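PDB 6KHR: formate-dependent phosphoribosylglycinamide formyltransferase from Mycobacterium tuberculosis H37Rv, which is an enzyme of the ATP-grasp superfamily, built on a Rossmann-like parallel sheet and a large antiparallel sheet, and modelled here as two identical subunits. Local coordinates for residues L32-P37 and P62-A67; I53-Y58 and V71-T76; E221-V226 and P262-T267; E242-I247 and V338-I343. All coordinates share one frame; numbering follows the deposited sequence.

Contact 1 of 4, residues L32-P37 and P62-A67; sequences LGSAEP and PAHRIA
Segment 32-37 leaves the end of strand 28-32, turns through Gly33, Ser34 and Ala35, and enters helix 36-47; segment 62-67 is mostly a short, weakly bonded helix. The two backbones come nearest at Ser34 and Ala63, whose CA atoms lie 4.8 Å apart. The backbone of Gly33 has a conformation in which a CB would press on the carbonyl oxygen of Leu32. At the next residue, Ser34 O accepts a weak bond from Ala63 N, 3.3 Å long though nearly straight (168°). Beside it the CB atoms of Ser34 and Ala63 meet at 4.0 Å. With chi1 at -66°, Ser34 OG sits next to its own backbone N and reaches His64 CE1 obliquely at 3.3 Å, while Val55 O receives a weak hydrogen bond from it. Glu36 starts away from the short helix, yet a bend at chi2 returns OE2 to 3.8 Å from Pro62 CG, the two side chains crossing obliquely. Strand 51-56 flanks this strand-to-helix turn: Gly33 bonds to the backbone of Val55, and Asp56 OD2 accepts from Ser34 N. Ala63 and Ile66 lean on helix 36-47, and Ile66 also packs on Ile66 of the second subunit.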
loop_
_atom_site.group_PDB
_atom_site.type_symbol
_atom_site.label_atom_id
_atom_site.label_comp_id
_atom_site.label_asym_id
_atom_site.label_seq_id
_atom_site.Cartn_x
_atom_site.Cartn_y
_atom_site.Cartn_z
ATOM N N LEU A 32 11.974 9.587 -12.326
ATOM C CA LEU A 32 13.358 9.993 -12.108
ATOM C C LEU A 32 13.694 9.754 -10.637
ATOM O O LEU A 32 13.212 10.469 -9.742
ATOM C CB LEU A 32 13.556 11.453 -12.511
ATOM C CG LEU A 32 13.886 11.787 -13.976
ATOM C CD1 LEU A 32 13.456 10.700 -14.954
ATOM C CD2 LEU A 32 13.291 13.130 -14.382
ATOM N N GLY A 33 14.496 8.734 -10.384
ATOM C CA GLY A 33 14.778 8.282 -9.035
ATOM C C GLY A 33 14.140 6.921 -8.825
ATOM O O GLY A 33 13.018 6.660 -9.278
ATOM N N SER A 34 14.883 6.048 -8.168
ATOM C CA SER A 34 14.386 4.678 -7.951
ATOM C C SER A 34 14.708 4.237 -6.542
ATOM O O SER A 34 15.043 3.099 -6.361
ATOM C CB SER A 34 14.971 3.738 -8.916
ATOM O OG SER A 34 14.518 4.041 -10.201
ATOM N N ALA A 35 14.466 5.101 -5.574
ATOM C CA ALA A 35 14.722 4.743 -4.171
ATOM C C ALA A 35 13.501 4.067 -3.549
ATOM O O ALA A 35 12.611 3.654 -4.242
ATOM C CB ALA A 35 15.139 5.955 -3.399
ATOM N N GLU A 36 13.446 4.036 -2.235
ATOM C CA GLU A 36 12.369 3.264 -1.591
ATOM C C GLU A 36 10.979 3.747 -1.947
ATOM O O GLU A 36 10.222 2.917 -2.400
ATOM C CB GLU A 36 12.642 2.923 -0.141
ATOM C CG GLU A 36 13.541 1.716 -0.039
ATOM C CD GLU A 36 15.018 2.049 0.011
ATOM O OE1 GLU A 36 15.342 3.236 0.017
ATOM O OE2 GLU A 36 15.829 1.118 0.049
ATOM N N PRO A 37 10.416 5.122 -1.809
ATOM C CA PRO A 37 9.088 5.668 -2.122
ATOM C C PRO A 37 8.789 5.619 -3.605
ATOM O O PRO A 37 7.619 5.528 -4.002
ATOM C CB PRO A 37 9.156 7.111 -1.599
ATOM C CG PRO A 37 10.287 7.140 -0.655
ATOM C CD PRO A 37 11.282 6.150 -1.198
ATOM N N PRO A 62 15.834 0.165 -5.976
ATOM C CA PRO A 62 14.599 -0.507 -5.507
ATOM C C PRO A 62 13.438 -0.563 -6.497
ATOM O O PRO A 62 12.845 -1.636 -6.670
ATOM C CB PRO A 62 14.232 0.301 -4.253
ATOM C CG PRO A 62 15.539 0.775 -3.725
ATOM C CD PRO A 62 16.433 1.010 -4.925
ATOM N N ALA A 63 13.079 0.554 -7.141
ATOM C CA ALA A 63 11.959 0.519 -8.082
ATOM C C ALA A 63 12.294 -0.216 -9.377
ATOM O O ALA A 63 11.378 -0.594 -10.113
ATOM C CB ALA A 63 11.474 1.942 -8.389
ATOM N N HIS A 64 13.582 -0.429 -9.674
ATOM C CA HIS A 64 13.970 -1.238 -10.830
ATOM C C HIS A 64 13.379 -2.639 -10.769
ATOM O O HIS A 64 13.044 -3.212 -11.815
ATOM C CB HIS A 64 15.494 -1.341 -10.927
ATOM C CG HIS A 64 16.162 -0.100 -11.424
ATOM N ND1 HIS A 64 15.500 1.103 -11.560
ATOM C CD2 HIS A 64 17.437 0.130 -11.827
ATOM C CE1 HIS A 64 16.335 2.015 -12.023
ATOM N NE2 HIS A 64 17.518 1.450 -12.196
ATOM N N ARG A 65 13.239 -3.202 -9.563
ATOM C CA ARG A 65 12.910 -4.618 -9.418
ATOM C C ARG A 65 11.483 -4.915 -9.867
ATOM O O ARG A 65 11.216 -5.973 -10.451
ATOM C CB ARG A 65 13.115 -5.058 -7.968
ATOM C CG ARG A 65 13.798 -6.424 -7.807
ATOM C CD ARG A 65 12.936 -7.595 -8.322
ATOM N NE ARG A 65 13.718 -8.583 -9.076
ATOM C CZ ARG A 65 13.578 -8.831 -10.378
ATOM N NH1 ARG A 65 12.672 -8.175 -11.098
ATOM N NH2 ARG A 65 14.343 -9.746 -10.968
ATOM N N ILE A 66 10.549 -4.010 -9.602
ATOM C CA ILE A 66 9.153 -4.247 -9.943
ATOM C C ILE A 66 8.666 -3.350 -11.057
ATOM O O ILE A 66 7.507 -3.473 -11.474
ATOM C CB ILE A 66 8.241 -4.117 -8.708
ATOM C CG1 ILE A 66 8.057 -2.649 -8.313
ATOM C CG2 ILE A 66 8.783 -4.983 -7.553
ATOM C CD1 ILE A 66 6.704 -2.080 -8.714
ATOM N N ALA A 67 9.511 -2.461 -11.566
ATOM C CA ALA A 67 9.099 -1.638 -12.689
ATOM C C ALA A 67 8.956 -2.489 -13.950
ATOM O O ALA A 67 9.462 -3.612 -14.044
ATOM C CB ALA A 67 10.100 -0.508 -12.934
#

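Contact 2 of 4, residues I53-Y58 and V71-T76; sequences IAVDGY and VVVTMT
Val55 and Val71 are bridged neighbours on two parallel strands, their side chains lying side by side and pointing the same way, with Val55 CG2 3.9 Å from Val71 CB. Ile53 adopts the same attitude toward Val71 from two residues earlier on the strand, CG2 against CG2. The other branch of Val55, CG1, is anti to the backbone N (chi1 -179°) and crosses Val73 obliquely, meeting its CG2 at 3.5 Å. Met75, bent at chi3 (-66°), also crosses Val55, bringing SD to 3.7 Å from Val55 O, and its CE ends 3.6 Å from Asp56 OD1. That carboxylate oxygen accepts from Gly57 N on its anti lone pair. Beneath the side chains the main chain is stitched by three hydrogen bonds, from Val71 N to Ala54 O, from Asp56 N to Val71 O and from Val73 N to Asp56 O, the last being the shortest at 2.8 Å. Its donor stands 25° out of the carbonyl plane. Helix 78-88 packs on Ile53, Val71 and Val73. Strands 51-56 and 69-72, joined through helix 62-66, form a beta-alpha-beta crossover at the margin of a Rossmann-like sheet with strand order 3-2-1-4-5.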
loop_
_atom_site.group_PDB
_atom_site.type_symbol
_atom_site.label_atom_id
_atom_site.label_comp_id
_atom_site.label_asym_id
_atom_site.label_seq_id
_atom_site.Cartn_x
_atom_site.Cartn_y
_atom_site.Cartn_z
ATOM N N ILE A 53 8.427 3.295 -16.059
ATOM C CA ILE A 53 9.854 3.228 -16.331
ATOM C C ILE A 53 10.574 3.807 -15.120
ATOM O O ILE A 53 10.318 4.952 -14.735
ATOM C CB ILE A 53 10.203 4.013 -17.601
ATOM C CG1 ILE A 53 9.339 3.536 -18.768
ATOM C CG2 ILE A 53 11.693 3.931 -17.905
ATOM C CD1 ILE A 53 8.969 4.657 -19.720
ATOM N N ALA A 54 11.467 3.029 -14.518
ATOM C CA ALA A 54 12.249 3.500 -13.382
ATOM C C ALA A 54 13.664 3.838 -13.842
ATOM O O ALA A 54 14.376 2.982 -14.381
ATOM C CB ALA A 54 12.273 2.470 -12.252
ATOM N N VAL A 55 14.059 5.088 -13.630
ATOM C CA VAL A 55 15.359 5.605 -14.035
ATOM C C VAL A 55 16.162 5.901 -12.782
ATOM O O VAL A 55 15.626 6.447 -11.811
ATOM C CB VAL A 55 15.218 6.873 -14.903
ATOM C CG1 VAL A 55 16.575 7.365 -15.321
ATOM C CG2 VAL A 55 14.336 6.605 -16.117
ATOM N N ASP A 56 17.444 5.539 -12.798
ATOM C CA ASP A 56 18.352 5.935 -11.730
ATOM C C ASP A 56 19.784 5.842 -12.242
ATOM O O ASP A 56 20.029 5.458 -13.389
ATOM C CB ASP A 56 18.144 5.091 -10.471
ATOM C CG ASP A 56 18.540 5.838 -9.206
ATOM O OD1 ASP A 56 19.525 6.615 -9.271
ATOM O OD2 ASP A 56 17.862 5.670 -8.166
ATOM N N GLY A 57 20.731 6.211 -11.374
ATOM C CA GLY A 57 22.148 6.196 -11.700
ATOM C C GLY A 57 22.827 4.837 -11.684
ATOM O O GLY A 57 23.618 4.542 -12.583
ATOM N N TYR A 58 22.533 4.002 -10.682
ATOM C CA TYR A 58 23.184 2.714 -10.451
ATOM C C TYR A 58 22.267 1.563 -10.864
ATOM O O TYR A 58 21.121 1.758 -11.277
ATOM C CB TYR A 58 23.604 2.574 -8.985
ATOM C CG TYR A 58 22.461 2.644 -7.996
ATOM C CD1 TYR A 58 21.809 3.848 -7.739
ATOM C CD2 TYR A 58 22.040 1.511 -7.304
ATOM C CE1 TYR A 58 20.766 3.920 -6.829
ATOM C CE2 TYR A 58 20.990 1.578 -6.386
ATOM C CZ TYR A 58 20.361 2.781 -6.156
ATOM O OH TYR A 58 19.329 2.859 -5.256
ATOM N N VAL A 71 16.034 1.697 -16.384
ATOM C CA VAL A 71 16.971 2.505 -17.141
ATOM C C VAL A 71 18.019 3.037 -16.179
ATOM O O VAL A 71 17.694 3.469 -15.071
ATOM C CB VAL A 71 16.261 3.654 -17.896
ATOM C CG1 VAL A 71 17.278 4.585 -18.532
ATOM C CG2 VAL A 71 15.336 3.091 -18.971
ATOM N N VAL A 72 19.274 2.980 -16.604
ATOM C CA VAL A 72 20.405 3.508 -15.856
ATOM C C VAL A 72 20.960 4.691 -16.630
ATOM O O VAL A 72 21.384 4.544 -17.780
ATOM C CB VAL A 72 21.487 2.441 -15.652
ATOM C CG1 VAL A 72 22.770 3.080 -15.172
ATOM C CG2 VAL A 72 21.001 1.387 -14.667
ATOM N N VAL A 73 20.937 5.871 -16.019
ATOM C CA VAL A 73 21.616 7.030 -16.583
ATOM C C VAL A 73 22.064 7.914 -15.441
ATOM O O VAL A 73 21.390 8.021 -14.415
ATOM C CB VAL A 73 20.734 7.849 -17.553
ATOM C CG1 VAL A 73 21.297 7.775 -18.967
ATOM C CG2 VAL A 73 19.293 7.396 -17.486
ATOM N N THR A 74 23.207 8.562 -15.622
ATOM C CA THR A 74 23.586 9.629 -14.708
ATOM C C THR A 74 22.581 10.747 -14.912
ATOM O O THR A 74 22.668 11.514 -15.869
ATOM C CB THR A 74 25.012 10.094 -14.967
ATOM O OG1 THR A 74 25.868 8.946 -15.051
ATOM C CG2 THR A 74 25.488 10.993 -13.833
ATOM N N MET A 75 21.585 10.814 -14.035
ATOM C CA MET A 75 20.508 11.779 -14.224
ATOM C C MET A 75 20.985 13.215 -14.051
ATOM O O MET A 75 20.359 14.138 -14.588
ATOM C CB MET A 75 19.377 11.454 -13.255
ATOM C CG MET A 75 18.874 10.041 -13.439
ATOM S SD MET A 75 17.513 9.636 -12.346
ATOM C CE MET A 75 18.342 9.715 -10.755
ATOM N N THR A 76 22.077 13.410 -13.322
ATOM C CA THR A 76 22.761 14.698 -13.227
ATOM C C THR A 76 23.590 14.996 -14.471
ATOM O O THR A 76 24.688 15.543 -14.371
ATOM C CB THR A 76 23.635 14.702 -11.977
ATOM O OG1 THR A 76 24.652 13.703 -12.103
ATOM C CG2 THR A 76 22.807 14.386 -10.735
#

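Contact 3 of 4, residues E221-V226 and P262-T267; sequences EIEFLV and PQKLST
Gln263 NE2 is gripped by one hydrogen bond, donated to Lys264 O over 2.7 Å; the bond is nearly straight (174°), approaches on a carbonyl lone pair and stays in the plane of the amide. A second bond, from Trp260 NE1 to Gln263 OE1, holds the other end of the group, so the rotation of the amide is well defined. Thus fixed, the amide lies over one face of Phe224, with amide and ring only 19° from parallel and Gln263 NE2 offset toward the rim, 3.4 Å from Phe224 CZ. The bend at chi2 (61°) folds the amide into this stack and leaves CG to touch Val226 CG2 at 3.8 Å. Across the ring, Glu223 CB covers the opposite face, 4.0 Å above its centre. Lys264 curls back through bends at chi2 and chi3 to set CE 3.7 Å from Phe224 CZ, with NZ in the ring plane at the edge. Leu265 CD2 adds an apolar touch on Phe224 CD2. Glu223 and Phe224 both face Ile296 in a classic beta bulge at the start of strand 224-235, within the ATP-grasp domain. Lys264 NZ lies 4.2 Å from Glu223 OE1, beyond a salt bridge, so any attraction is probably modest. Cohesion therefore rests on an amide-aromatic stack and apolar packing, with the hydrogen bonds serving to orient the amide rather than to link the two segments.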
loop_
_atom_site.group_PDB
_atom_site.type_symbol
_atom_site.label_atom_id
_atom_site.label_comp_id
_atom_site.label_asym_id
_atom_site.label_seq_id
_atom_site.Cartn_x
_atom_site.Cartn_y
_atom_site.Cartn_z
ATOM N N GLU A 221 10.871 29.623 19.537
ATOM C CA GLU A 221 10.363 28.498 20.305
ATOM C C GLU A 221 9.382 27.702 19.454
ATOM O O GLU A 221 8.569 28.271 18.718
ATOM C CB GLU A 221 9.699 28.993 21.583
ATOM C CG GLU A 221 9.411 27.900 22.578
ATOM C CD GLU A 221 8.588 28.401 23.748
ATOM O OE1 GLU A 221 7.812 29.365 23.551
ATOM O OE2 GLU A 221 8.722 27.836 24.859
ATOM N N ILE A 222 9.475 26.378 19.537
ATOM C CA ILE A 222 8.679 25.489 18.704
ATOM C C ILE A 222 8.083 24.389 19.570
ATOM O O ILE A 222 8.775 23.796 20.402
ATOM C CB ILE A 222 9.506 24.887 17.553
ATOM C CG1 ILE A 222 10.052 26.004 16.676
ATOM C CG2 ILE A 222 8.653 23.958 16.693
ATOM C CD1 ILE A 222 11.109 25.547 15.733
ATOM N N GLU A 223 6.791 24.149 19.393
ATOM C CA GLU A 223 6.090 23.014 19.993
ATOM C C GLU A 223 6.232 21.809 19.063
ATOM O O GLU A 223 6.902 20.828 19.397
ATOM C CB GLU A 223 4.623 23.387 20.195
ATOM C CG GLU A 223 3.960 23.071 21.501
ATOM C CD GLU A 223 2.550 23.653 21.533
ATOM O OE1 GLU A 223 1.566 22.892 21.629
ATOM O OE2 GLU A 223 2.423 24.886 21.436
ATOM N N PHE A 224 5.615 21.885 17.885
ATOM C CA PHE A 224 5.583 20.790 16.921
ATOM C C PHE A 224 6.221 21.174 15.597
ATOM O O PHE A 224 6.002 22.273 15.082
ATOM C CB PHE A 224 4.155 20.342 16.575
ATOM C CG PHE A 224 3.191 20.436 17.697
ATOM C CD1 PHE A 224 3.367 19.686 18.844
ATOM C CD2 PHE A 224 2.070 21.237 17.585
ATOM C CE1 PHE A 224 2.456 19.752 19.872
ATOM C CE2 PHE A 224 1.156 21.316 18.619
ATOM C CZ PHE A 224 1.351 20.570 19.762
ATOM N N LEU A 225 6.976 20.245 15.036
ATOM C CA LEU A 225 7.145 20.185 13.600
ATOM C C LEU A 225 5.943 19.466 12.996
ATOM O O LEU A 225 5.442 18.477 13.543
ATOM C CB LEU A 225 8.440 19.472 13.241
ATOM C CG LEU A 225 9.629 20.106 13.959
ATOM C CD1 LEU A 225 10.934 19.399 13.601
ATOM C CD2 LEU A 225 9.722 21.611 13.718
ATOM N N VAL A 226 5.465 19.981 11.872
ATOM C CA VAL A 226 4.256 19.469 11.239
ATOM C C VAL A 226 4.459 19.423 9.733
ATOM O O VAL A 226 4.982 20.367 9.129
ATOM C CB VAL A 226 3.028 20.319 11.623
ATOM C CG1 VAL A 226 1.950 20.221 10.568
ATOM C CG2 VAL A 226 2.488 19.848 12.968
ATOM N N PRO A 262 -3.489 12.141 13.248
ATOM C CA PRO A 262 -3.331 13.584 13.095
ATOM C C PRO A 262 -2.658 14.267 14.283
ATOM O O PRO A 262 -2.819 13.825 15.408
ATOM C CB PRO A 262 -4.779 14.066 12.965
ATOM C CG PRO A 262 -5.585 13.093 13.796
ATOM C CD PRO A 262 -4.785 11.800 13.862
ATOM N N GLN A 263 -1.897 15.323 14.008
ATOM C CA GLN A 263 -1.463 16.262 15.032
ATOM C C GLN A 263 -2.568 17.285 15.275
ATOM O O GLN A 263 -3.006 17.960 14.339
ATOM C CB GLN A 263 -0.186 16.968 14.589
ATOM C CG GLN A 263 0.157 18.168 15.465
ATOM C CD GLN A 263 0.381 17.773 16.917
ATOM O OE1 GLN A 263 1.258 16.942 17.224
ATOM N NE2 GLN A 263 -0.427 18.341 17.820
ATOM N N LYS A 264 -3.025 17.412 16.522
ATOM C CA LYS A 264 -4.073 18.386 16.817
ATOM C C LYS A 264 -3.525 19.815 16.726
ATOM O O LYS A 264 -2.403 20.107 17.151
ATOM C CB LYS A 264 -4.684 18.137 18.202
ATOM C CG LYS A 264 -3.738 18.394 19.399
ATOM C CD LYS A 264 -3.768 19.862 19.912
ATOM C CE LYS A 264 -2.355 20.391 20.221
ATOM N NZ LYS A 264 -2.218 21.878 20.209
ATOM N N LEU A 265 -4.329 20.704 16.162
ATOM C CA LEU A 265 -4.020 22.117 16.123
ATOM C C LEU A 265 -5.250 22.896 16.562
ATOM O O LEU A 265 -6.390 22.449 16.388
ATOM C CB LEU A 265 -3.587 22.554 14.719
ATOM C CG LEU A 265 -2.377 21.820 14.148
ATOM C CD1 LEU A 265 -2.096 22.277 12.743
ATOM C CD2 LEU A 265 -1.173 22.084 15.031
ATOM N N SER A 266 -5.014 24.070 17.130
ATOM C CA SER A 266 -6.120 24.975 17.396
ATOM C C SER A 266 -6.727 25.453 16.085
ATOM O O SER A 266 -6.093 25.432 15.021
ATOM C CB SER A 266 -5.645 26.168 18.230
ATOM O OG SER A 266 -4.446 26.692 17.704
ATOM N N THR A 267 -7.978 25.902 16.167
ATOM C CA THR A 267 -8.592 26.529 15.004
ATOM C C THR A 267 -7.670 27.585 14.390
ATOM O O THR A 267 -7.426 27.578 13.179
ATOM C CB THR A 267 -9.934 27.135 15.389
ATOM O OG1 THR A 267 -9.767 27.843 16.625
ATOM C CG2 THR A 267 -10.960 26.055 15.588
#

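Contact 4 of 4, residues E242-I247 and V338-I343; sequences EFCAPI and VDTLMI
In this ATP-grasp enzyme the strand 238-252 of the large antiparallel sheet is flanked, over residues 242-245, by the irregular connection 338-343 that leads into strand 346-351; the touching parts run in nearly the same direction, 12° apart. Val338 opens the connection by sliding its CG2 past Glu242 CG at 3.8 Å, the two side chains pointing opposite ways. Asp339 points away from the strand: OD1 accepts from Leu341 N at 3.2 Å, an Asx turn, while OD2 forms a salt bridge with Arg322. Thr340 is the main contact residue of its segment, matched by Glu242 across from it. Its OG1, in the crowded position between backbone N and carbonyl carbon (chi1 55°), donates to Phe243 O at 3.0 Å from well above the carbonyl plane. That rotamer sends Thr340 CG2 between Glu242 CB, at 3.6 Å, and Cys244 SG, at 3.7 Å. A water then bridges the two backbones, donating to Thr340 O and accepting from Ala245 N. Leu341 turns elsewhere, packing with Asp339 on Glu379 of the second subunit. Met342, which also touches Pro262 and Gln261, bends at chi3 (55°) and lays its SD against Ala245 CB at 3.5 Å.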
loop_
_atom_site.group_PDB
_atom_site.type_symbol
_atom_site.label_atom_id
_atom_site.label_comp_id
_atom_site.label_asym_id
_atom_site.label_seq_id
_atom_site.Cartn_x
_atom_site.Cartn_y
_atom_site.Cartn_z
ATOM N N GLU A 242 -6.612 19.381 -2.188
ATOM C CA GLU A 242 -6.967 18.713 -0.949
ATOM C C GLU A 242 -5.841 18.847 0.061
ATOM O O GLU A 242 -4.662 18.883 -0.301
ATOM C CB GLU A 242 -7.226 17.227 -1.175
ATOM C CG GLU A 242 -8.160 16.913 -2.303
ATOM C CD GLU A 242 -9.566 16.731 -1.822
ATOM O OE1 GLU A 242 -10.121 17.697 -1.258
ATOM O OE2 GLU A 242 -10.108 15.619 -1.989
ATOM N N PHE A 243 -6.214 18.874 1.340
ATOM C CA PHE A 243 -5.257 18.918 2.432
ATOM C C PHE A 243 -5.343 17.640 3.257
ATOM O O PHE A 243 -6.427 17.187 3.620
ATOM C CB PHE A 243 -5.498 20.135 3.321
ATOM C CG PHE A 243 -5.368 21.439 2.598
ATOM C CD1 PHE A 243 -6.438 21.974 1.911
ATOM C CD2 PHE A 243 -4.166 22.129 2.604
ATOM C CE1 PHE A 243 -6.317 23.177 1.237
ATOM C CE2 PHE A 243 -4.039 23.325 1.945
ATOM C CZ PHE A 243 -5.115 23.855 1.257
ATOM N N CYS A 244 -4.200 17.066 3.567
ATOM C CA CYS A 244 -4.271 15.966 4.500
ATOM C C CYS A 244 -4.396 16.504 5.925
ATOM O O CYS A 244 -4.287 17.707 6.168
ATOM C CB CYS A 244 -3.063 15.068 4.309
ATOM S SG CYS A 244 -3.186 14.217 2.709
ATOM N N ALA A 245 -4.710 15.613 6.863
ATOM C CA ALA A 245 -4.640 15.976 8.274
ATOM C C ALA A 245 -3.184 16.217 8.654
ATOM O O ALA A 245 -2.296 15.502 8.179
ATOM C CB ALA A 245 -5.250 14.889 9.175
ATOM N N PRO A 246 -2.910 17.217 9.492
ATOM C CA PRO A 246 -1.519 17.536 9.844
ATOM C C PRO A 246 -0.786 16.297 10.322
ATOM O O PRO A 246 -1.342 15.475 11.053
ATOM C CB PRO A 246 -1.661 18.566 10.972
ATOM C CG PRO A 246 -2.990 19.167 10.762
ATOM C CD PRO A 246 -3.871 18.065 10.213
ATOM N N ILE A 247 0.470 16.165 9.905
ATOM C CA ILE A 247 1.334 15.074 10.329
ATOM C C ILE A 247 2.397 15.676 11.239
ATOM O O ILE A 247 3.165 16.548 10.805
ATOM C CB ILE A 247 1.950 14.343 9.126
ATOM C CG1 ILE A 247 0.872 13.655 8.294
ATOM C CG2 ILE A 247 2.979 13.278 9.558
ATOM C CD1 ILE A 247 1.487 12.997 7.025
ATOM N N VAL A 338 -9.192 12.535 -6.011
ATOM C CA VAL A 338 -8.626 12.095 -4.744
ATOM C C VAL A 338 -9.507 12.572 -3.602
ATOM O O VAL A 338 -10.342 13.464 -3.753
ATOM C CB VAL A 338 -7.179 12.596 -4.523
ATOM C CG1 VAL A 338 -6.216 11.953 -5.501
ATOM C CG2 VAL A 338 -7.112 14.106 -4.615
ATOM N N ASP A 339 -9.317 11.942 -2.447
ATOM C CA ASP A 339 -9.831 12.417 -1.177
ATOM C C ASP A 339 -8.714 12.244 -0.165
ATOM O O ASP A 339 -7.702 11.601 -0.449
ATOM C CB ASP A 339 -11.108 11.672 -0.740
ATOM C CG ASP A 339 -10.868 10.174 -0.433
ATOM O OD1 ASP A 339 -10.081 9.849 0.484
ATOM O OD2 ASP A 339 -11.496 9.314 -1.099
ATOM N N THR A 340 -8.910 12.804 1.029
ATOM C CA THR A 340 -7.913 12.756 2.085
ATOM C C THR A 340 -8.487 12.160 3.368
ATOM O O THR A 340 -7.998 12.444 4.459
ATOM C CB THR A 340 -7.313 14.143 2.340
ATOM O OG1 THR A 340 -8.349 15.100 2.628
ATOM C CG2 THR A 340 -6.502 14.601 1.137
ATOM N N LEU A 341 -9.471 11.271 3.243
ATOM C CA LEU A 341 -10.055 10.599 4.401
ATOM C C LEU A 341 -9.013 9.808 5.188
ATOM O O LEU A 341 -8.159 9.131 4.615
ATOM C CB LEU A 341 -11.169 9.655 3.956
ATOM C CG LEU A 341 -12.228 10.252 3.020
ATOM C CD1 LEU A 341 -13.120 9.156 2.429
ATOM C CD2 LEU A 341 -13.061 11.297 3.743
ATOM N N MET A 342 -9.131 9.860 6.511
ATOM C CA MET A 342 -8.302 9.088 7.432
ATOM C C MET A 342 -8.985 7.794 7.866
ATOM O O MET A 342 -10.178 7.781 8.195
ATOM C CB MET A 342 -7.964 9.913 8.677
ATOM C CG MET A 342 -7.013 11.035 8.382
ATOM S SD MET A 342 -6.090 11.578 9.809
ATOM C CE MET A 342 -5.321 10.065 10.398
ATOM N N ILE A 343 -8.213 6.708 7.885
ATOM C CA ILE A 343 -8.707 5.452 8.446
ATOM C C ILE A 343 -8.809 5.557 9.968
ATOM O O ILE A 343 -9.837 5.233 10.568
ATOM C CB ILE A 343 -7.779 4.290 8.042
ATOM C CG1 ILE A 343 -7.834 4.018 6.537
ATOM C CG2 ILE A 343 -8.137 3.017 8.815
ATOM C CD1 ILE A 343 -6.756 2.994 6.111
HETATM O O HOH W 1 -5.859 12.928 5.769
#

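How the contacts relate
Two pairs emerge. Contacts 1 and 2 interlock in the Rossmann-like part: their segments alternate along the chain, the helix of contact 1 (62-66) linking the two strands of contact 2. Contacts 3 and 4 each set a loop against one of two neighbouring strands of the antiparallel sheet, and touch where Gln263 N lies 3.0 Å from Pro246 O, a probable hydrogen bond. Contact 2 is the one regular strand pairing, a backbone ladder with aliphatic packing, whereas contact 1 relies on a single weak main-chain bond. Contact 3 stacks an amide on a ring, while contact 4, a surface contact, uses a hydroxyl and a water. The first three are partly buried. Contacts 1 and 4 both reach the second subunit.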